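Local atomic coordinates of ADP-ribosylation factor guanine nucleotide-exchange factor SEC7 (Saccharomyces cerevisiae, PDB entry 4OIY), a protein that activates the small GTPase ARF1 at the trans-Golgi network by promoting exchange of its guanine nucleotide, here as the catalytic Sec7 domain alone. Residues M86-A91 and E180-E185; D146-Q151 and N184-N189. All blocks are in the same frame, centred on the assembly; numbering follows the deposited sequence.

Interaction 1: M86-A91 and E180-E185; sequences MSIVDA and EGLFNE
Glu-185, Val-89 and Leu-182 bury the most surface where residues 86-91 meet residues 180-185. The Glu-185 chain runs extended beyond CG (chi2 -169°) and carries its carboxylate over Val-89 to Ser-87. There Glu-185 OE1 takes a 2.7 Å hydrogen bond from Ser-87 OG on its syn lone pair. Ser-87 is the N-cap residue of helix 88-96. Ser-87 OG accepts from Asp-90 N at 3.0 Å, nearly straight at 165°. One hydroxyl thus caps one helix and ties it to the other. A water donates to both Glu-185 OE1 and Asp-90 OD1, bridging two like charges. Asp-90 OD1 also pairs with Arg-93, which probably eases their repulsion.

Away from the carboxylate the contact is apolar. Val-89 CG1 lies 3.8 Å from Glu-185 CB. Val-89 and Leu-182 lie side by side but point opposite ways, with Val-89 CG2 3.9 Å from Leu-182 CD2. The Ile-88 side chain crosses that of Leu-182 at about a right angle, with Ile-88 CG2 3.6 Å from Leu-182 CD1. The N-terminal end of helix 88-96 thus packs on helix 176-188. Ile-88 and Val-89 also touch Leu-140 of helix 130-148, and Ile-88 meets Phe-119 of helix 105-122.

Interaction 2: D146-Q151 and N184-N189; sequences DLHSSQ and NEIANN
His-148 NE2 donates to Ala-187 O in the one hydrogen bond that joins residues 146-151 to residues 184-189. It is a long, bent bond: 3.3 Å from His-148 NE2 to Ala-187 O, with an N-H...O angle of 140°. The acceptor lies close to the imidazole plane, at the ring edge. Seen from the carbonyl, the donor stands well above the plane of the peptide, 50° out of it. With CG anti to the carbonyl carbon (chi1 -65°), the ring reaches helix 176-188. On the other ring nitrogen, His-148 ND1 makes a weak hydrogen bond to Asn-144 O, one turn back in its own helix. Both nitrogens thus face carbonyl oxygens, one bond weak and one long, which would be consistent with a doubly protonated ring. One ring face rests on Leu-147 CB, offset toward the rim. Replacing His-148 with an alanine would probably leave Ala-187 O without this donor and open a gap beside the end of helix 176-188.

Leu-147 supplies the apolar half. Leu-147 CD1 touches Ala-187 CA at 3.7 Å and Ala-187 CB at 3.8 Å. Ile-186 CG2 is more distant, 4.3 Å from Leu-147 CD1. Ile-186 leads into the core, where it meets Leu-140 and Leu-143. The contact pairs the C-terminal ends of two helices, 130-148 and 176-188, at the surface of the all-helical Sec7 domain.

Overall arrangement
Interactions 1 and 2 lie on the same side of the chain's centre, with their own centres about 12 Å apart. Both use helix 176-188 and share Asn-184 and Glu-185. In chain order, helix 88-96 comes first, then helix 130-148, and helix 176-188 comes last. Interaction 1 joins the last of these to the first, and interaction 2 joins it to the end of the second. The two contacts touch through Val-89 CG1 and Ile-186 CD1, 3.7 Å apart. Phe-183 also packs on Leu-147. The last helix of this chain is thus packed against two earlier helices, bringing the end of the chain back onto the helical body.

Interaction 1: M86-A91 and E180-E185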
ATOM      1  N   MET A  86       8.857  11.276   6.230  1.00 15.50           N
ATOM      2  CA  MET A  86       9.299  10.543   5.039  1.00 14.87           C
ATOM      3  C   MET A  86       8.997  11.334   3.787  1.00 13.14           C
ATOM      4  O   MET A  86       8.002  12.052   3.745  1.00 12.54           O
ATOM      5  CB  MET A  86       8.543   9.224   4.908  1.00 16.23           C
ATOM      6  CG  MET A  86       8.868   8.196   5.959  1.00 17.54           C
ATOM      7  SD  MET A  86       8.043   6.662   5.525  1.00 20.41           S
ATOM      8  CE  MET A  86       8.500   5.662   6.934  1.00 21.06           C
ATOM      9  N   SER A  87       9.815  11.171   2.749  1.00 11.83           N
ATOM     10  CA  SER A  87       9.421  11.652   1.428  1.00 11.29           C
ATOM     11  C   SER A  87       8.209  10.840   0.974  1.00 10.65           C
ATOM     12  O   SER A  87       7.972   9.729   1.460  1.00 10.62           O
ATOM     13  CB  SER A  87      10.543  11.508   0.412  1.00 11.61           C
ATOM     14  OG  SER A  87      10.688  10.170  -0.016  1.00 12.08           O
ATOM     15  N   ILE A  88       7.439  11.391   0.044  1.00  9.87           N
ATOM     16  CA  ILE A  88       6.290  10.647  -0.464  1.00  9.81           C
ATOM     17  C   ILE A  88       6.737   9.329  -1.109  1.00  9.49           C
ATOM     18  O   ILE A  88       6.011   8.325  -1.028  1.00  9.34           O
ATOM     19  CB  ILE A  88       5.405  11.487  -1.406  1.00  9.82           C
ATOM     20  CG1 ILE A  88       4.101  10.738  -1.730  1.00  9.97           C
ATOM     21  CG2 ILE A  88       6.148  11.853  -2.683  1.00 10.05           C
ATOM     22  CD1 ILE A  88       3.093  11.561  -2.501  1.00 10.03           C
ATOM     23  N   VAL A  89       7.936   9.304  -1.700  1.00  9.44           N
ATOM     24  CA  VAL A  89       8.465   8.055  -2.267  1.00  9.46           C
ATOM     25  C   VAL A  89       8.770   7.017  -1.180  1.00  9.83           C
ATOM     26  O   VAL A  89       8.436   5.849  -1.331  1.00  9.51           O
ATOM     27  CB  VAL A  89       9.699   8.315  -3.156  1.00  9.61           C
ATOM     28  CG1 VAL A  89      10.445   7.019  -3.487  1.00  9.58           C
ATOM     29  CG2 VAL A  89       9.267   9.032  -4.420  1.00  9.77           C
ATOM     30  N   ASP A  90       9.398   7.434  -0.090  1.00 10.37           N
ATOM     31  CA  ASP A  90       9.700   6.497   0.983  1.00 11.16           C
ATOM     32  C   ASP A  90       8.428   5.974   1.636  1.00 10.55           C
ATOM     33  O   ASP A  90       8.331   4.792   1.967  1.00 10.43           O
ATOM     34  CB  ASP A  90      10.667   7.120   1.987  1.00 12.57           C
ATOM     35  CG  ASP A  90      12.120   7.058   1.501  1.00 13.94           C
ATOM     36  OD1 ASP A  90      12.433   6.228   0.616  1.00 16.97           O
ATOM     37  OD2 ASP A  90      12.944   7.832   2.000  1.00 16.83           O
ATOM     38  N   ALA A  91       7.432   6.844   1.774  1.00 10.10           N
ATOM     39  CA  ALA A  91       6.129   6.427   2.291  1.00 10.14           C
ATOM     40  C   ALA A  91       5.453   5.430   1.361  1.00 10.05           C
ATOM     41  O   ALA A  91       4.990   4.392   1.804  1.00  9.49           O
ATOM     42  CB  ALA A  91       5.233   7.632   2.520  1.00 10.31           C
ATOM     43  N   GLU A 180      12.358  16.433  -9.385  1.00 13.15           N
ATOM     44  CA  GLU A 180      13.611  15.770  -9.764  1.00 13.84           C
ATOM     45  C   GLU A 180      14.127  14.895  -8.618  1.00 12.95           C
ATOM     46  O   GLU A 180      14.608  13.790  -8.846  1.00 12.48           O
ATOM     47  CB  GLU A 180      14.677  16.782 -10.168  1.00 15.40           C
ATOM     48  CG  GLU A 180      15.963  16.130 -10.660  1.00 17.09           C
ATOM     49  CD  GLU A 180      16.926  17.107 -11.307  1.00 18.77           C
ATOM     50  OE1 GLU A 180      18.075  16.697 -11.575  1.00 21.70           O
ATOM     51  OE2 GLU A 180      16.541  18.269 -11.567  1.00 20.57           O
ATOM     52  N   GLY A 181      14.016  15.391  -7.385  1.00 12.17           N
ATOM     53  CA  GLY A 181      14.389  14.625  -6.209  1.00 11.82           C
ATOM     54  C   GLY A 181      13.634  13.311  -6.117  1.00 11.49           C
ATOM     55  O   GLY A 181      14.222  12.265  -5.924  1.00 11.60           O
ATOM     56  N   LEU A 182      12.319  13.373  -6.286  1.00 10.94           N
ATOM     57  CA  LEU A 182      11.510  12.159  -6.224  1.00 10.68           C
ATOM     58  C   LEU A 182      11.848  11.195  -7.362  1.00 10.55           C
ATOM     59  O   LEU A 182      11.922   9.985  -7.145  1.00 10.06           O
ATOM     60  CB  LEU A 182      10.017  12.494  -6.250  1.00 10.63           C
ATOM     61  CG  LEU A 182       9.477  13.384  -5.126  1.00 10.60           C
ATOM     62  CD1 LEU A 182       7.976  13.568  -5.284  1.00 10.59           C
ATOM     63  CD2 LEU A 182       9.818  12.804  -3.768  1.00 10.43           C
ATOM     64  N   PHE A 183      12.035  11.734  -8.563  1.00 10.75           N
ATOM     65  CA  PHE A 183      12.452  10.939  -9.711  1.00 11.08           C
ATOM     66  C   PHE A 183      13.702  10.124  -9.381  1.00 11.46           C
ATOM     67  O   PHE A 183      13.750   8.907  -9.600  1.00 11.39           O
ATOM     68  CB  PHE A 183      12.724  11.853 -10.906  1.00 11.06           C
ATOM     69  CG  PHE A 183      13.176  11.125 -12.137  1.00 11.22           C
ATOM     70  CD1 PHE A 183      14.511  10.807 -12.314  1.00 11.27           C
ATOM     71  CD2 PHE A 183      12.269  10.793 -13.130  1.00 11.25           C
ATOM     72  CE1 PHE A 183      14.930  10.137 -13.453  1.00 11.35           C
ATOM     73  CE2 PHE A 183      12.687  10.142 -14.280  1.00 11.38           C
ATOM     74  CZ  PHE A 183      14.017   9.808 -14.434  1.00 11.33           C
ATOM     75  N   ASN A 184      14.704  10.792  -8.823  1.00 12.19           N
ATOM     76  CA  ASN A 184      15.956  10.116  -8.482  1.00 13.15           C
ATOM     77  C   ASN A 184      15.793   9.075  -7.376  1.00 13.15           C
ATOM     78  O   ASN A 184      16.427   8.021  -7.419  1.00 13.89           O
ATOM     79  CB  ASN A 184      17.037  11.142  -8.124  1.00 14.08           C
ATOM     80  CG  ASN A 184      17.494  11.946  -9.326  1.00 15.23           C
ATOM     81  OD1 ASN A 184      17.343  11.517 -10.468  1.00 16.98           O
ATOM     82  ND2 ASN A 184      18.061  13.118  -9.072  1.00 16.49           N
ATOM     83  N   GLU A 185      14.924   9.347  -6.405  1.00 13.31           N
ATOM     84  CA  GLU A 185      14.627   8.365  -5.365  1.00 13.40           C
ATOM     85  C   GLU A 185      14.095   7.072  -5.979  1.00 13.13           C
ATOM     86  O   GLU A 185      14.542   5.978  -5.620  1.00 13.63           O
ATOM     87  CB  GLU A 185      13.626   8.918  -4.349  1.00 14.00           C
ATOM     88  CG  GLU A 185      14.219   9.999  -3.456  1.00 14.59           C
ATOM     89  CD  GLU A 185      13.327  10.359  -2.286  1.00 15.56           C
ATOM     90  OE1 GLU A 185      12.709   9.455  -1.702  1.00 15.87           O
ATOM     91  OE2 GLU A 185      13.258  11.557  -1.930  1.00 17.68           O
TER
HETATM   92  O   HOH W   1      13.775   6.755  -1.715  1.00 22.92           O

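Interaction 2: D146-Q151 and N184-N189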
ATOM      1  N   ASP A 146       8.022   2.059 -15.349  1.00 15.67           N
ATOM      2  CA  ASP A 146       8.721   2.354 -16.605  1.00 16.23           C
ATOM      3  C   ASP A 146      10.236   2.362 -16.452  1.00 16.49           C
ATOM      4  O   ASP A 146      10.944   2.071 -17.406  1.00 17.15           O
ATOM      5  CB  ASP A 146       8.237   3.667 -17.231  1.00 16.83           C
ATOM      6  CG  ASP A 146       6.827   3.562 -17.803  1.00 17.40           C
ATOM      7  OD1 ASP A 146       6.215   2.468 -17.733  1.00 18.46           O
ATOM      8  OD2 ASP A 146       6.332   4.584 -18.322  1.00 18.96           O
ATOM      9  N   LEU A 147      10.743   2.678 -15.264  1.00 16.16           N
ATOM     10  CA  LEU A 147      12.186   2.642 -15.052  1.00 16.75           C
ATOM     11  C   LEU A 147      12.705   1.229 -14.791  1.00 17.96           C
ATOM     12  O   LEU A 147      13.811   0.894 -15.231  1.00 19.28           O
ATOM     13  CB  LEU A 147      12.604   3.573 -13.909  1.00 16.13           C
ATOM     14  CG  LEU A 147      12.509   5.072 -14.206  1.00 15.85           C
ATOM     15  CD1 LEU A 147      13.059   5.860 -13.031  1.00 15.39           C
ATOM     16  CD2 LEU A 147      13.250   5.447 -15.481  1.00 15.92           C
ATOM     17  N   HIS A 148      11.920   0.401 -14.100  1.00 18.73           N
ATOM     18  CA  HIS A 148      12.420  -0.869 -13.564  1.00 19.72           C
ATOM     19  C   HIS A 148      11.766  -2.155 -14.081  1.00 21.30           C
ATOM     20  O   HIS A 148      12.400  -3.212 -14.041  1.00 23.52           O
ATOM     21  CB  HIS A 148      12.310  -0.849 -12.039  1.00 19.31           C
ATOM     22  CG  HIS A 148      13.190   0.171 -11.394  1.00 18.98           C
ATOM     23  ND1 HIS A 148      12.699   1.304 -10.779  1.00 18.64           N
ATOM     24  CD2 HIS A 148      14.537   0.238 -11.288  1.00 18.76           C
ATOM     25  CE1 HIS A 148      13.707   2.022 -10.322  1.00 17.89           C
ATOM     26  NE2 HIS A 148      14.833   1.397 -10.616  1.00 19.09           N
ATOM     27  N   SER A 149      10.520  -2.086 -14.542  1.00 22.35           N
ATOM     28  CA  SER A 149       9.733  -3.298 -14.817  1.00 24.16           C
ATOM     29  C   SER A 149       9.327  -3.475 -16.272  1.00 23.94           C
ATOM     30  O   SER A 149       9.337  -4.601 -16.790  1.00 24.63           O
ATOM     31  CB  SER A 149       8.456  -3.294 -13.974  1.00 24.79           C
ATOM     32  OG  SER A 149       8.750  -3.240 -12.598  1.00 27.48           O
ATOM     33  N   SER A 150       8.955  -2.379 -16.924  1.00 23.67           N
ATOM     34  CA  SER A 150       8.232  -2.449 -18.195  1.00 24.18           C
ATOM     35  C   SER A 150       9.022  -3.146 -19.293  1.00 25.37           C
ATOM     36  O   SER A 150      10.209  -2.887 -19.482  1.00 25.23           O
ATOM     37  CB  SER A 150       7.820  -1.057 -18.677  1.00 23.61           C
ATOM     38  OG  SER A 150       7.032  -1.145 -19.856  1.00 22.55           O
ATOM     39  N   GLN A 151       8.330  -4.032 -20.002  1.00 27.21           N
ATOM     40  CA  GLN A 151       8.872  -4.727 -21.160  1.00 28.27           C
ATOM     41  C   GLN A 151       8.368  -4.100 -22.464  1.00 27.61           C
ATOM     42  O   GLN A 151       8.904  -4.388 -23.538  1.00 27.43           O
ATOM     43  CB  GLN A 151       8.449  -6.198 -21.116  1.00 29.88           C
ATOM     44  CG  GLN A 151       8.732  -6.904 -19.794  1.00 31.24           C
ATOM     45  CD  GLN A 151       7.714  -7.985 -19.466  1.00 32.98           C
ATOM     46  OE1 GLN A 151       6.506  -7.732 -19.441  1.00 35.26           O
ATOM     47  NE2 GLN A 151       8.195  -9.194 -19.205  1.00 33.59           N
ATOM     48  N   ASN A 184      14.704  10.792  -8.823  1.00 12.19           N
ATOM     49  CA  ASN A 184      15.956  10.116  -8.482  1.00 13.15           C
ATOM     50  C   ASN A 184      15.793   9.075  -7.376  1.00 13.15           C
ATOM     51  O   ASN A 184      16.427   8.021  -7.419  1.00 13.89           O
ATOM     52  CB  ASN A 184      17.037  11.142  -8.124  1.00 14.08           C
ATOM     53  CG  ASN A 184      17.494  11.946  -9.326  1.00 15.23           C
ATOM     54  OD1 ASN A 184      17.343  11.517 -10.468  1.00 16.98           O
ATOM     55  ND2 ASN A 184      18.061  13.118  -9.072  1.00 16.49           N
ATOM     56  N   GLU A 185      14.924   9.347  -6.405  1.00 13.31           N
ATOM     57  CA  GLU A 185      14.627   8.365  -5.365  1.00 13.40           C
ATOM     58  C   GLU A 185      14.095   7.072  -5.979  1.00 13.13           C
ATOM     59  O   GLU A 185      14.542   5.978  -5.620  1.00 13.63           O
ATOM     60  CB  GLU A 185      13.626   8.918  -4.349  1.00 14.00           C
ATOM     61  CG  GLU A 185      14.219   9.999  -3.456  1.00 14.59           C
ATOM     62  CD  GLU A 185      13.327  10.359  -2.286  1.00 15.56           C
ATOM     63  OE1 GLU A 185      12.709   9.455  -1.702  1.00 15.87           O
ATOM     64  OE2 GLU A 185      13.258  11.557  -1.930  1.00 17.68           O
ATOM     65  N   ILE A 186      13.163   7.201  -6.919  1.00 12.88           N
ATOM     66  CA  ILE A 186      12.608   6.036  -7.601  1.00 12.89           C
ATOM     67  C   ILE A 186      13.674   5.375  -8.465  1.00 13.34           C
ATOM     68  O   ILE A 186      13.826   4.158  -8.423  1.00 12.57           O
ATOM     69  CB  ILE A 186      11.386   6.407  -8.469  1.00 12.68           C
ATOM     70  CG1 ILE A 186      10.216   6.860  -7.584  1.00 12.68           C
ATOM     71  CG2 ILE A 186      10.976   5.235  -9.365  1.00 13.00           C
ATOM     72  CD1 ILE A 186       9.505   5.746  -6.851  1.00 12.85           C
ATOM     73  N   ALA A 187      14.391   6.175  -9.251  1.00 14.02           N
ATOM     74  CA  ALA A 187      15.417   5.642 -10.158  1.00 14.82           C
ATOM     75  C   ALA A 187      16.476   4.826  -9.418  1.00 15.84           C
ATOM     76  O   ALA A 187      16.940   3.804  -9.926  1.00 15.91           O
ATOM     77  CB  ALA A 187      16.076   6.769 -10.942  1.00 15.00           C
ATOM     78  N   ASN A 188      16.851   5.268  -8.221  1.00 16.60           N
ATOM     79  CA  ASN A 188      17.950   4.636  -7.491  1.00 17.84           C
ATOM     80  C   ASN A 188      17.533   3.436  -6.650  1.00 18.38           C
ATOM     81  O   ASN A 188      18.372   2.592  -6.326  1.00 18.44           O
ATOM     82  CB  ASN A 188      18.652   5.667  -6.607  1.00 18.79           C
ATOM     83  CG  ASN A 188      19.414   6.703  -7.410  1.00 19.90           C
ATOM     84  OD1 ASN A 188      19.743   6.486  -8.577  1.00 21.96           O
ATOM     85  ND2 ASN A 188      19.717   7.830  -6.780  1.00 20.75           N
ATOM     86  N   ASN A 189      16.256   3.372  -6.275  1.00 18.39           N
ATOM     87  CA  ASN A 189      15.728   2.255  -5.491  1.00 18.90           C
ATOM     88  C   ASN A 189      14.280   1.927  -5.871  1.00 18.66           C
ATOM     89  O   ASN A 189      13.340   2.596  -5.434  1.00 17.10           O
ATOM     90  CB  ASN A 189      15.842   2.545  -3.989  1.00 20.03           C
ATOM     91  CG  ASN A 189      17.288   2.572  -3.502  1.00 21.43           C
ATOM     92  OD1 ASN A 189      17.948   1.531  -3.420  1.00 24.11           O
ATOM     93  ND2 ASN A 189      17.791   3.760  -3.191  1.00 22.28           N
TER